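Local coordinates for protein 350aa long hypothetical aspartate-semialdehyde dehydrogenase (Sulfolobus tokodaii, PDB 2EP5) that probably interconverts malonyl-CoA and malonate semialdehyde with NADP(H) as cofactor, and belongs to the aspartate-semialdehyde dehydrogenase family, at residues 207-212 with 229-234; 172-177 with 246-251; 153-158 with 322-327; 117-122 with 147-152. One frame throughout, in Å; residues are numbered along the deposited sequence.

Contact 1: 207-212 with 229-234; sequences KIAKEL and LDSTVT
Ile208 puts CG1 beside its backbone N (chi1 -70°), which leaves CG2 anti to that N, and CD1 carries on in extended form, so both branches of the side chain face the strand. Val233 is nearly eclipsed (chi1 6°), and its two methyls spread to receive them. This is helix-on-sheet packing in the dimerisation domain: helix 204-215 covers strand 230-237, the outermost of this chain's mixed sheet, and runs roughly antiparallel to it, at 151° between the two short axes. The two side chains cross obliquely, Ile208 CD1 lying 4.0 Å from Val233 CG2 while Ile208 CG2 meets Val233 CG1 at 4.1 Å. One residue along, the small Ala209 brings the backbones nearest, its CA 5.8 Å from Ser231 CA. Ala209 CB lies 3.9 Å from Ser231 OG, a buried hydroxyl with no polar partner in the model. The other face of the strand belongs to the dimer, where Thr232 OG1 and Thr234 OG1 bond to Glu316 and Arg321 of the second subunit. Just before the strand, a leucine methyl meets a carbonyl: Leu229 CD1 sits 3.7 Å from Leu212 O, the oxygen that also accepts a hydrogen bond from Asn216 ND2.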
loop_
_atom_site.group_PDB
_atom_site.type_symbol
_atom_site.label_atom_id
_atom_site.label_comp_id
_atom_site.label_asym_id
_atom_site.label_seq_id
_atom_site.Cartn_x
_atom_site.Cartn_y
_atom_site.Cartn_z
ATOM N N LYS A 207 22.895 -15.500 8.454
ATOM C CA LYS A 207 23.309 -14.594 9.527
ATOM C C LYS A 207 22.470 -14.799 10.786
ATOM O O LYS A 207 22.982 -14.735 11.907
ATOM C CB LYS A 207 23.170 -13.137 9.083
ATOM C CG LYS A 207 24.163 -12.691 8.030
ATOM C CD LYS A 207 23.879 -11.265 7.608
ATOM C CE LYS A 207 24.788 -10.830 6.472
ATOM N NZ LYS A 207 24.358 -9.518 5.914
ATOM N N ILE A 208 21.175 -15.041 10.604
ATOM C CA ILE A 208 20.292 -15.242 11.741
ATOM C C ILE A 208 20.681 -16.485 12.520
ATOM O O ILE A 208 20.936 -16.416 13.721
ATOM C CB ILE A 208 18.813 -15.366 11.292
ATOM C CG1 ILE A 208 18.309 -14.004 10.804
ATOM C CG2 ILE A 208 17.946 -15.898 12.445
ATOM C CD1 ILE A 208 16.864 -14.005 10.350
ATOM N N ALA A 209 20.728 -17.619 11.831
ATOM C CA ALA A 209 21.076 -18.888 12.461
ATOM C C ALA A 209 22.438 -18.867 13.155
ATOM O O ALA A 209 22.549 -19.241 14.319
ATOM C CB ALA A 209 21.029 -20.021 11.424
ATOM N N LYS A 210 23.472 -18.431 12.451
ATOM C CA LYS A 210 24.804 -18.392 13.040
ATOM C C LYS A 210 24.924 -17.415 14.205
ATOM O O LYS A 210 25.390 -17.782 15.288
ATOM C CB LYS A 210 25.846 -18.047 11.974
ATOM C CG LYS A 210 25.957 -19.083 10.867
ATOM C CD LYS A 210 27.146 -18.791 9.947
ATOM C CE LYS A 210 27.173 -19.748 8.754
ATOM N NZ LYS A 210 27.050 -21.173 9.192
ATOM N N GLU A 211 24.505 -16.171 13.986
ATOM C CA GLU A 211 24.589 -15.155 15.033
ATOM C C GLU A 211 23.806 -15.536 16.279
ATOM O O GLU A 211 24.221 -15.241 17.395
ATOM C CB GLU A 211 24.108 -13.806 14.500
ATOM C CG GLU A 211 25.122 -13.126 13.601
ATOM C CD GLU A 211 24.612 -11.814 13.028
ATOM O OE1 GLU A 211 23.946 -11.058 13.765
ATOM O OE2 GLU A 211 24.890 -11.536 11.846
ATOM N N LEU A 212 22.674 -16.198 16.090
ATOM C CA LEU A 212 21.859 -16.626 17.223
ATOM C C LEU A 212 22.683 -17.608 18.080
ATOM O O LEU A 212 22.533 -17.671 19.305
ATOM C CB LEU A 212 20.581 -17.290 16.700
ATOM C CG LEU A 212 19.221 -16.875 17.280
ATOM C CD1 LEU A 212 19.117 -15.373 17.406
ATOM C CD2 LEU A 212 18.120 -17.421 16.388
ATOM N N LEU A 229 22.306 -24.647 18.645
ATOM C CA LEU A 229 20.999 -24.320 18.095
ATOM C C LEU A 229 20.894 -24.755 16.642
ATOM O O LEU A 229 21.560 -24.205 15.759
ATOM C CB LEU A 229 20.728 -22.816 18.217
ATOM C CG LEU A 229 20.606 -22.265 19.645
ATOM C CD1 LEU A 229 20.546 -20.757 19.601
ATOM C CD2 LEU A 229 19.367 -22.832 20.332
ATOM N N ASP A 230 20.069 -25.765 16.400
ATOM C CA ASP A 230 19.872 -26.257 15.054
ATOM C C ASP A 230 18.650 -25.540 14.495
ATOM O O ASP A 230 17.526 -26.032 14.582
ATOM C CB ASP A 230 19.664 -27.777 15.074
ATOM C CG ASP A 230 19.341 -28.342 13.704
ATOM O OD1 ASP A 230 19.778 -27.750 12.689
ATOM O OD2 ASP A 230 18.657 -29.384 13.637
ATOM N N SER A 231 18.870 -24.365 13.921
ATOM C CA SER A 231 17.758 -23.609 13.379
ATOM C C SER A 231 17.732 -23.460 11.866
ATOM O O SER A 231 18.766 -23.293 11.226
ATOM C CB SER A 231 17.696 -22.226 14.044
ATOM O OG SER A 231 18.992 -21.718 14.301
ATOM N N THR A 232 16.529 -23.540 11.307
ATOM C CA THR A 232 16.316 -23.378 9.874
ATOM C C THR A 232 15.389 -22.163 9.747
ATOM O O THR A 232 14.290 -22.134 10.311
ATOM C CB THR A 232 15.663 -24.643 9.258
ATOM O OG1 THR A 232 16.613 -25.714 9.273
ATOM C CG2 THR A 232 15.232 -24.394 7.822
ATOM N N VAL A 233 15.834 -21.150 9.019
ATOM C CA VAL A 233 15.024 -19.950 8.905
ATOM C C VAL A 233 14.693 -19.520 7.496
ATOM O O VAL A 233 15.471 -19.721 6.569
ATOM C CB VAL A 233 15.680 -18.769 9.704
ATOM C CG1 VAL A 233 17.044 -19.204 10.246
ATOM C CG2 VAL A 233 15.805 -17.527 8.849
ATOM N N THR A 234 13.509 -18.940 7.355
ATOM C CA THR A 234 13.016 -18.443 6.080
ATOM C C THR A 234 12.679 -16.968 6.288
ATOM O O THR A 234 11.748 -16.631 7.036
ATOM C CB THR A 234 11.754 -19.220 5.659
ATOM O OG1 THR A 234 12.049 -20.625 5.671
ATOM C CG2 THR A 234 11.300 -18.810 4.263
#

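Contact 2: 172-177 with 246-251; sequences IIITTL and GVINIV
Gly246 comes first, opposite Thr176 in a non-hydrogen-bonded pair whose CA atoms are 4.2 Å apart, the tightest spacing along these two strands. Its CA also makes a CA-H...O contact with Thr175 O. Val247 follows as a hydrogen-bonded pair with Thr175: Val247 N gives to Thr175 O at 2.7 Å, nearly along the C=O axis, and Thr175 N returns a bond to Val247 O at 3.0 Å, in the carbonyl plane. Ile248 turns to the face that carries Ile172, Ile174 and Thr176, and its CG1 lies 4.3 Å from Ile174 CG1. Here, near the middle of the mixed sheet of the dimerisation domain, two antiparallel strands run at 174° to each other; Met156 and Pro159 of helix 151-160 cover Ile248, while the face bearing Ile173, Thr175, Val247 and Asn249 packs on the second subunit, Thr175 against its own copy. Asn249 repeats the paired bonding with Ile173: Asn249 N to Ile173 O is 2.8 Å, and Ile173 N to Asn249 O is 2.9 Å, with a nearly straight N-H...O angle of 169°. Past Ile250, Val251 reaches back with CG2, which stands 4.0 Å from Ile173 CG1, the two side chains side by side and pointing the same way.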
loop_
_atom_site.group_PDB
_atom_site.type_symbol
_atom_site.label_atom_id
_atom_site.label_comp_id
_atom_site.label_asym_id
_atom_site.label_seq_id
_atom_site.Cartn_x
_atom_site.Cartn_y
_atom_site.Cartn_z
ATOM N N ILE A 172 14.845 -25.849 15.676
ATOM C CA ILE A 172 14.244 -24.524 15.624
ATOM C C ILE A 172 13.880 -24.098 14.221
ATOM O O ILE A 172 14.763 -23.894 13.390
ATOM C CB ILE A 172 15.204 -23.464 16.201
ATOM C CG1 ILE A 172 15.473 -23.764 17.675
ATOM C CG2 ILE A 172 14.612 -22.071 16.026
ATOM C CD1 ILE A 172 16.670 -23.070 18.218
ATOM N N ILE A 173 12.578 -23.963 13.966
ATOM C CA ILE A 173 12.090 -23.516 12.670
ATOM C C ILE A 173 11.652 -22.061 12.826
ATOM O O ILE A 173 10.831 -21.737 13.691
ATOM C CB ILE A 173 10.870 -24.329 12.191
ATOM C CG1 ILE A 173 11.242 -25.815 12.048
ATOM C CG2 ILE A 173 10.368 -23.757 10.863
ATOM C CD1 ILE A 173 12.261 -26.109 10.953
ATOM N N ILE A 174 12.192 -21.186 11.990
ATOM C CA ILE A 174 11.840 -19.778 12.075
ATOM C C ILE A 174 11.480 -19.128 10.744
ATOM O O ILE A 174 12.155 -19.313 9.739
ATOM C CB ILE A 174 12.991 -18.947 12.693
ATOM C CG1 ILE A 174 13.338 -19.471 14.084
ATOM C CG2 ILE A 174 12.577 -17.494 12.795
ATOM C CD1 ILE A 174 14.658 -18.932 14.627
ATOM N N THR A 175 10.391 -18.375 10.753
ATOM C CA THR A 175 9.976 -17.633 9.579
ATOM C C THR A 175 9.979 -16.176 10.027
ATOM O O THR A 175 9.339 -15.826 11.024
ATOM C CB THR A 175 8.563 -18.006 9.110
ATOM O OG1 THR A 175 8.534 -19.387 8.723
ATOM C CG2 THR A 175 8.165 -17.136 7.915
ATOM N N THR A 176 10.720 -15.337 9.317
ATOM C CA THR A 176 10.773 -13.925 9.673
ATOM C C THR A 176 10.123 -13.067 8.591
ATOM O O THR A 176 10.346 -13.287 7.402
ATOM C CB THR A 176 12.229 -13.434 9.879
ATOM O OG1 THR A 176 12.951 -13.515 8.640
ATOM C CG2 THR A 176 12.933 -14.270 10.938
ATOM N N LEU A 177 9.298 -12.110 9.012
ATOM C CA LEU A 177 8.645 -11.196 8.085
ATOM C C LEU A 177 9.287 -9.842 8.372
ATOM O O LEU A 177 9.043 -9.229 9.411
ATOM C CB LEU A 177 7.133 -11.161 8.322
ATOM C CG LEU A 177 6.372 -12.447 7.952
ATOM C CD1 LEU A 177 6.553 -13.469 9.044
ATOM C CD2 LEU A 177 4.885 -12.156 7.787
ATOM N N GLY A 246 8.618 -12.366 13.656
ATOM C CA GLY A 246 9.209 -13.684 13.558
ATOM C C GLY A 246 8.323 -14.752 14.166
ATOM O O GLY A 246 7.853 -14.609 15.300
ATOM N N VAL A 247 8.065 -15.807 13.399
ATOM C CA VAL A 247 7.269 -16.922 13.889
ATOM C C VAL A 247 8.290 -17.980 14.270
ATOM O O VAL A 247 8.983 -18.535 13.409
ATOM C CB VAL A 247 6.339 -17.500 12.809
ATOM C CG1 VAL A 247 5.553 -18.678 13.379
ATOM C CG2 VAL A 247 5.396 -16.428 12.321
ATOM N N ILE A 248 8.390 -18.242 15.567
ATOM C CA ILE A 248 9.341 -19.204 16.082
ATOM C C ILE A 248 8.668 -20.505 16.504
ATOM O O ILE A 248 7.694 -20.500 17.261
ATOM C CB ILE A 248 10.121 -18.589 17.277
ATOM C CG1 ILE A 248 10.831 -17.307 16.808
ATOM C CG2 ILE A 248 11.138 -19.599 17.844
ATOM C CD1 ILE A 248 11.548 -16.544 17.912
ATOM N N ASN A 249 9.181 -21.617 15.983
ATOM C CA ASN A 249 8.658 -22.933 16.324
ATOM C C ASN A 249 9.769 -23.799 16.894
ATOM O O ASN A 249 10.662 -24.236 16.168
ATOM C CB ASN A 249 8.062 -23.636 15.102
ATOM C CG ASN A 249 6.753 -23.018 14.646
ATOM O OD1 ASN A 249 6.741 -22.023 13.923
ATOM N ND2 ASN A 249 5.643 -23.600 15.079
ATOM N N ILE A 250 9.725 -24.028 18.200
ATOM C CA ILE A 250 10.730 -24.865 18.828
ATOM C C ILE A 250 10.193 -26.299 18.825
ATOM O O ILE A 250 9.416 -26.686 19.703
ATOM C CB ILE A 250 11.017 -24.385 20.263
ATOM C CG1 ILE A 250 11.550 -22.946 20.216
ATOM C CG2 ILE A 250 12.028 -25.301 20.933
ATOM C CD1 ILE A 250 11.937 -22.369 21.572
ATOM N N VAL A 251 10.598 -27.066 17.811
ATOM C CA VAL A 251 10.164 -28.461 17.651
ATOM C C VAL A 251 10.924 -29.366 18.608
ATOM O O VAL A 251 12.094 -29.668 18.392
ATOM C CB VAL A 251 10.400 -28.959 16.201
ATOM C CG1 VAL A 251 9.744 -30.326 15.999
ATOM C CG2 VAL A 251 9.847 -27.933 15.205
#

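Contact 3: 153-158 with 322-327; sequences AAIMSM and LVVLGD
Ile155 and Met156, neighbours on one helical turn, meet the strand in opposite styles. Ile155 points straight at it and settles over bare backbone at Gly326, where there is no side chain in the way: its CG2 stands 3.8 Å from Gly326 N, and its extended CG1-CD1 arm runs on to bring CD1 within 3.5 Å of Gly326 O. The helix can therefore come close, with Ile155 CA only 5.8 Å from Gly326 CA. Met156 starts out pointing away from the strand and has to bend back: the bend at chi2 (-52°) brings SD to 3.8 Å from Val324 CG1, and chi3 (135°) then directs CE. Val324 holds that methyl between its backbone N and carbonyl carbon (chi1 62°), in the crowded position, and the two side chains cross obliquely. The other methyl, CG2, faces Ile155 CG2 at 4.2 Å, so each methyl of the valine meets a different helix residue. Helix 151-160, which starts at the predicted acyl-thioester residue Cys151, lies across the mixed sheet of the dimerisation domain; Ile155 also touches the predicted proton acceptor His244 and Met156 touches Ile248, both on adjoining strand 244-251, while helix 204-215 packs alongside at Ala153 and Ser157.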
loop_
_atom_site.group_PDB
_atom_site.type_symbol
_atom_site.label_atom_id
_atom_site.label_comp_id
_atom_site.label_asym_id
_atom_site.label_seq_id
_atom_site.Cartn_x
_atom_site.Cartn_y
_atom_site.Cartn_z
ATOM N N ALA A 153 18.233 -10.979 14.032
ATOM C CA ALA A 153 18.852 -11.869 15.001
ATOM C C ALA A 153 18.654 -11.293 16.393
ATOM O O ALA A 153 18.269 -12.005 17.329
ATOM C CB ALA A 153 20.342 -12.009 14.705
ATOM N N ALA A 154 18.927 -9.995 16.522
ATOM C CA ALA A 154 18.781 -9.299 17.793
ATOM C C ALA A 154 17.371 -9.491 18.339
ATOM O O ALA A 154 17.185 -9.841 19.504
ATOM C CB ALA A 154 19.065 -7.820 17.610
ATOM N N ILE A 155 16.377 -9.270 17.486
ATOM C CA ILE A 155 14.991 -9.409 17.898
ATOM C C ILE A 155 14.654 -10.853 18.283
ATOM O O ILE A 155 14.071 -11.102 19.339
ATOM C CB ILE A 155 14.038 -8.905 16.777
ATOM C CG1 ILE A 155 14.291 -7.408 16.535
ATOM C CG2 ILE A 155 12.574 -9.140 17.172
ATOM C CD1 ILE A 155 13.566 -6.825 15.332
ATOM N N MET A 156 15.037 -11.803 17.436
ATOM C CA MET A 156 14.769 -13.218 17.695
ATOM C C MET A 156 15.423 -13.760 18.968
ATOM O O MET A 156 14.856 -14.619 19.646
ATOM C CB MET A 156 15.242 -14.065 16.516
ATOM C CG MET A 156 14.575 -13.754 15.193
ATOM S SD MET A 156 12.771 -13.775 15.272
ATOM C CE MET A 156 12.403 -12.246 14.356
ATOM N N SER A 157 16.615 -13.264 19.295
ATOM C CA SER A 157 17.334 -13.740 20.471
ATOM C C SER A 157 16.656 -13.433 21.799
ATOM O O SER A 157 16.833 -14.171 22.768
ATOM C CB SER A 157 18.758 -13.176 20.488
ATOM O OG SER A 157 18.771 -11.768 20.657
ATOM N N MET A 158 15.873 -12.357 21.846
ATOM C CA MET A 158 15.200 -11.966 23.081
ATOM C C MET A 158 14.358 -13.076 23.715
ATOM O O MET A 158 14.557 -13.420 24.879
ATOM C CB MET A 158 14.328 -10.730 22.845
ATOM C CG MET A 158 15.098 -9.520 22.348
ATOM S SD MET A 158 16.342 -8.976 23.527
ATOM C CE MET A 158 15.375 -7.894 24.582
ATOM N N LEU A 322 5.521 -19.366 19.047
ATOM C CA LEU A 322 5.369 -18.007 19.533
ATOM C C LEU A 322 5.699 -17.012 18.431
ATOM O O LEU A 322 6.466 -17.319 17.515
ATOM C CB LEU A 322 6.253 -17.773 20.766
ATOM C CG LEU A 322 7.778 -17.844 20.686
ATOM C CD1 LEU A 322 8.329 -16.572 20.054
ATOM C CD2 LEU A 322 8.340 -17.991 22.084
ATOM N N VAL A 323 5.078 -15.835 18.514
ATOM C CA VAL A 323 5.278 -14.752 17.555
ATOM C C VAL A 323 5.897 -13.565 18.290
ATOM O O VAL A 323 5.392 -13.119 19.325
ATOM C CB VAL A 323 3.936 -14.299 16.908
ATOM C CG1 VAL A 323 4.179 -13.128 15.966
ATOM C CG2 VAL A 323 3.297 -15.468 16.136
ATOM N N VAL A 324 6.999 -13.060 17.752
ATOM C CA VAL A 324 7.690 -11.935 18.360
ATOM C C VAL A 324 7.815 -10.792 17.358
ATOM O O VAL A 324 7.929 -11.010 16.151
ATOM C CB VAL A 324 9.090 -12.351 18.838
ATOM C CG1 VAL A 324 9.924 -12.810 17.649
ATOM C CG2 VAL A 324 9.764 -11.192 19.562
ATOM N N LEU A 325 7.793 -9.570 17.870
ATOM C CA LEU A 325 7.893 -8.390 17.031
ATOM C C LEU A 325 8.840 -7.404 17.694
ATOM O O LEU A 325 8.877 -7.296 18.915
ATOM C CB LEU A 325 6.508 -7.766 16.863
ATOM C CG LEU A 325 6.230 -6.614 15.872
ATOM C CD1 LEU A 325 6.073 -5.309 16.618
ATOM C CD2 LEU A 325 7.324 -6.528 14.824
ATOM N N GLY A 326 9.617 -6.703 16.878
ATOM C CA GLY A 326 10.544 -5.719 17.398
ATOM C C GLY A 326 10.850 -4.634 16.379
ATOM O O GLY A 326 10.694 -4.839 15.175
ATOM N N ASP A 327 11.265 -3.468 16.863
ATOM C CA ASP A 327 11.616 -2.355 15.987
ATOM C C ASP A 327 13.029 -2.675 15.487
ATOM O O ASP A 327 13.989 -2.657 16.266
ATOM C CB ASP A 327 11.622 -1.054 16.789
ATOM C CG ASP A 327 11.833 0.176 15.923
ATOM O OD1 ASP A 327 12.593 0.101 14.932
ATOM O OD2 ASP A 327 11.248 1.231 16.250
#

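Contact 4: 117-122 with 147-152; sequences VPLINP and KNPNCT
The two backbones run in the same direction and are joined by a single bridge at Leu119 and Lys147, their CA atoms 4.7 Å apart. Lys147 supplies both of its peptide groups: its N gives to Pro118 O at 2.9 Å, nearly along the C=O axis, and its O takes the N-H of Ile120 at 2.7 Å, in the carbonyl plane. Asn148 adds a side-chain bond, ND2 to Ile120 O at 2.8 Å, in the plane of its own amide but above the carbonyl plane. Ile120 O is also approached by Pro149 CD, at 3.1 Å. Lys147 ends strand 144-147, outermost in this chain's parallel Rossmann-type sheet, so 117-122 pairs with the end of that strand, before the chain enters helix 151-160, headed by Cys151, the predicted acyl-thioester nucleophile; Asn150 is its N-cap, with OD1 bonded to Ala153 N. Leu119, with CG anti to its backbone N (chi1 -171°), crosses Pro149 obliquely, its CG 4.0 Å from Pro149 CB. Its CD1 presses on the peptide link ahead of the proline, 3.4 Å from Asn148 C. Val117 CG1 lies 3.9 Å from Lys147 CG, alongside the lysine chain, whose NZ goes off to a salt bridge with Glu94.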
loop_
_atom_site.group_PDB
_atom_site.type_symbol
_atom_site.label_atom_id
_atom_site.label_comp_id
_atom_site.label_asym_id
_atom_site.label_seq_id
_atom_site.Cartn_x
_atom_site.Cartn_y
_atom_site.Cartn_z
ATOM N N VAL A 117 35.884 -11.256 19.011
ATOM C CA VAL A 117 35.063 -10.058 19.049
ATOM C C VAL A 117 33.697 -10.361 19.649
ATOM O O VAL A 117 32.979 -11.244 19.179
ATOM C CB VAL A 117 34.893 -9.478 17.634
ATOM C CG1 VAL A 117 34.104 -8.188 17.685
ATOM C CG2 VAL A 117 36.264 -9.250 17.009
ATOM N N PRO A 118 33.319 -9.630 20.706
ATOM C CA PRO A 118 32.018 -9.856 21.345
ATOM C C PRO A 118 30.874 -9.374 20.446
ATOM O O PRO A 118 30.972 -8.307 19.835
ATOM C CB PRO A 118 32.102 -9.024 22.627
ATOM C CG PRO A 118 33.590 -8.711 22.786
ATOM C CD PRO A 118 34.060 -8.554 21.381
ATOM N N LEU A 119 29.814 -10.175 20.346
ATOM C CA LEU A 119 28.628 -9.810 19.559
ATOM C C LEU A 119 27.597 -9.550 20.647
ATOM O O LEU A 119 27.071 -10.481 21.256
ATOM C CB LEU A 119 28.186 -10.964 18.658
ATOM C CG LEU A 119 27.087 -10.651 17.637
ATOM C CD1 LEU A 119 27.495 -9.460 16.765
ATOM C CD2 LEU A 119 26.833 -11.881 16.782
ATOM N N ILE A 120 27.315 -8.279 20.896
ATOM C CA ILE A 120 26.420 -7.926 21.979
ATOM C C ILE A 120 24.987 -7.493 21.737
ATOM O O ILE A 120 24.678 -6.741 20.818
ATOM C CB ILE A 120 27.059 -6.829 22.871
ATOM C CG1 ILE A 120 28.453 -7.272 23.334
ATOM C CG2 ILE A 120 26.176 -6.556 24.092
ATOM C CD1 ILE A 120 28.458 -8.566 24.123
ATOM N N ASN A 121 24.131 -8.011 22.614
ATOM C CA ASN A 121 22.717 -7.684 22.702
ATOM C C ASN A 121 22.662 -7.651 24.228
ATOM O O ASN A 121 22.465 -8.680 24.880
ATOM C CB ASN A 121 21.810 -8.786 22.144
ATOM C CG ASN A 121 20.365 -8.318 22.011
ATOM O OD1 ASN A 121 20.024 -7.220 22.460
ATOM N ND2 ASN A 121 19.513 -9.141 21.398
ATOM N N PRO A 122 22.864 -6.455 24.812
ATOM C CA PRO A 122 22.883 -6.160 26.251
ATOM C C PRO A 122 22.235 -7.171 27.203
ATOM O O PRO A 122 22.928 -7.883 27.929
ATOM C CB PRO A 122 22.244 -4.780 26.317
ATOM C CG PRO A 122 22.784 -4.131 25.089
ATOM C CD PRO A 122 22.606 -5.219 24.045
ATOM N N LYS A 147 30.865 -5.773 18.535
ATOM C CA LYS A 147 29.865 -5.827 17.491
ATOM C C LYS A 147 28.459 -6.066 17.999
ATOM O O LYS A 147 28.252 -6.567 19.103
ATOM C CB LYS A 147 30.244 -6.906 16.477
ATOM C CG LYS A 147 31.348 -6.485 15.515
ATOM C CD LYS A 147 30.819 -5.478 14.494
ATOM C CE LYS A 147 31.928 -4.912 13.632
ATOM N NZ LYS A 147 31.396 -4.241 12.416
ATOM N N ASN A 148 27.490 -5.669 17.187
ATOM C CA ASN A 148 26.081 -5.856 17.494
ATOM C C ASN A 148 25.558 -6.736 16.369
ATOM O O ASN A 148 26.013 -6.636 15.228
ATOM C CB ASN A 148 25.355 -4.511 17.525
ATOM C CG ASN A 148 25.753 -3.675 18.719
ATOM O OD1 ASN A 148 26.272 -2.567 18.579
ATOM N ND2 ASN A 148 25.518 -4.208 19.909
ATOM N N PRO A 149 24.594 -7.608 16.669
ATOM C CA PRO A 149 24.053 -8.498 15.642
ATOM C C PRO A 149 23.061 -7.932 14.637
ATOM O O PRO A 149 22.587 -6.800 14.751
ATOM C CB PRO A 149 23.431 -9.620 16.471
ATOM C CG PRO A 149 22.881 -8.866 17.649
ATOM C CD PRO A 149 24.017 -7.911 17.992
ATOM N N ASN A 150 22.772 -8.758 13.639
ATOM C CA ASN A 150 21.798 -8.458 12.603
ATOM C C ASN A 150 20.496 -8.118 13.343
ATOM O O ASN A 150 20.143 -8.781 14.327
ATOM C CB ASN A 150 21.645 -9.697 11.705
ATOM C CG ASN A 150 20.329 -9.736 10.956
ATOM O OD1 ASN A 150 19.334 -10.269 11.455
ATOM N ND2 ASN A 150 20.315 -9.173 9.752
ATOM N N CYS A 151 19.800 -7.081 12.884
ATOM C CA CYS A 151 18.561 -6.643 13.531
ATOM C C CYS A 151 17.569 -7.768 13.812
ATOM O O CYS A 151 17.022 -7.861 14.914
ATOM C CB CYS A 151 17.894 -5.529 12.706
ATOM S SG CYS A 151 17.768 -5.828 10.929
ATOM N N THR A 152 17.350 -8.634 12.830
ATOM C CA THR A 152 16.421 -9.742 12.999
ATOM C C THR A 152 16.933 -10.703 14.070
ATOM O O THR A 152 16.167 -11.186 14.907
ATOM C CB THR A 152 16.240 -10.514 11.684
ATOM O OG1 THR A 152 15.949 -9.589 10.630
ATOM C CG2 THR A 152 15.096 -11.518 11.811
#

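From the N terminus, contact 4 closes first, joining 117-122 to 147-152 where the Rossmann-type domain hands over to helix 151-160. That helix goes straight on into contact 3, whose long loop closes only at 322-327. Contact 2 nests inside this loop, from 172-177 to 246-251, and contact 1 nests inside contact 2; none of them cross. Contacts 1, 2 and 3 share one mixed sheet: Thr232 N bonds to Ile172 O between contacts 1 and 2, and Gly246 N to Val324 O between contacts 2 and 3. Glu211 of helix 204-215 ties contact 1 to contact 4 by accepting a hydrogen bond from Asn150 N, just ahead of the predicted nucleophile.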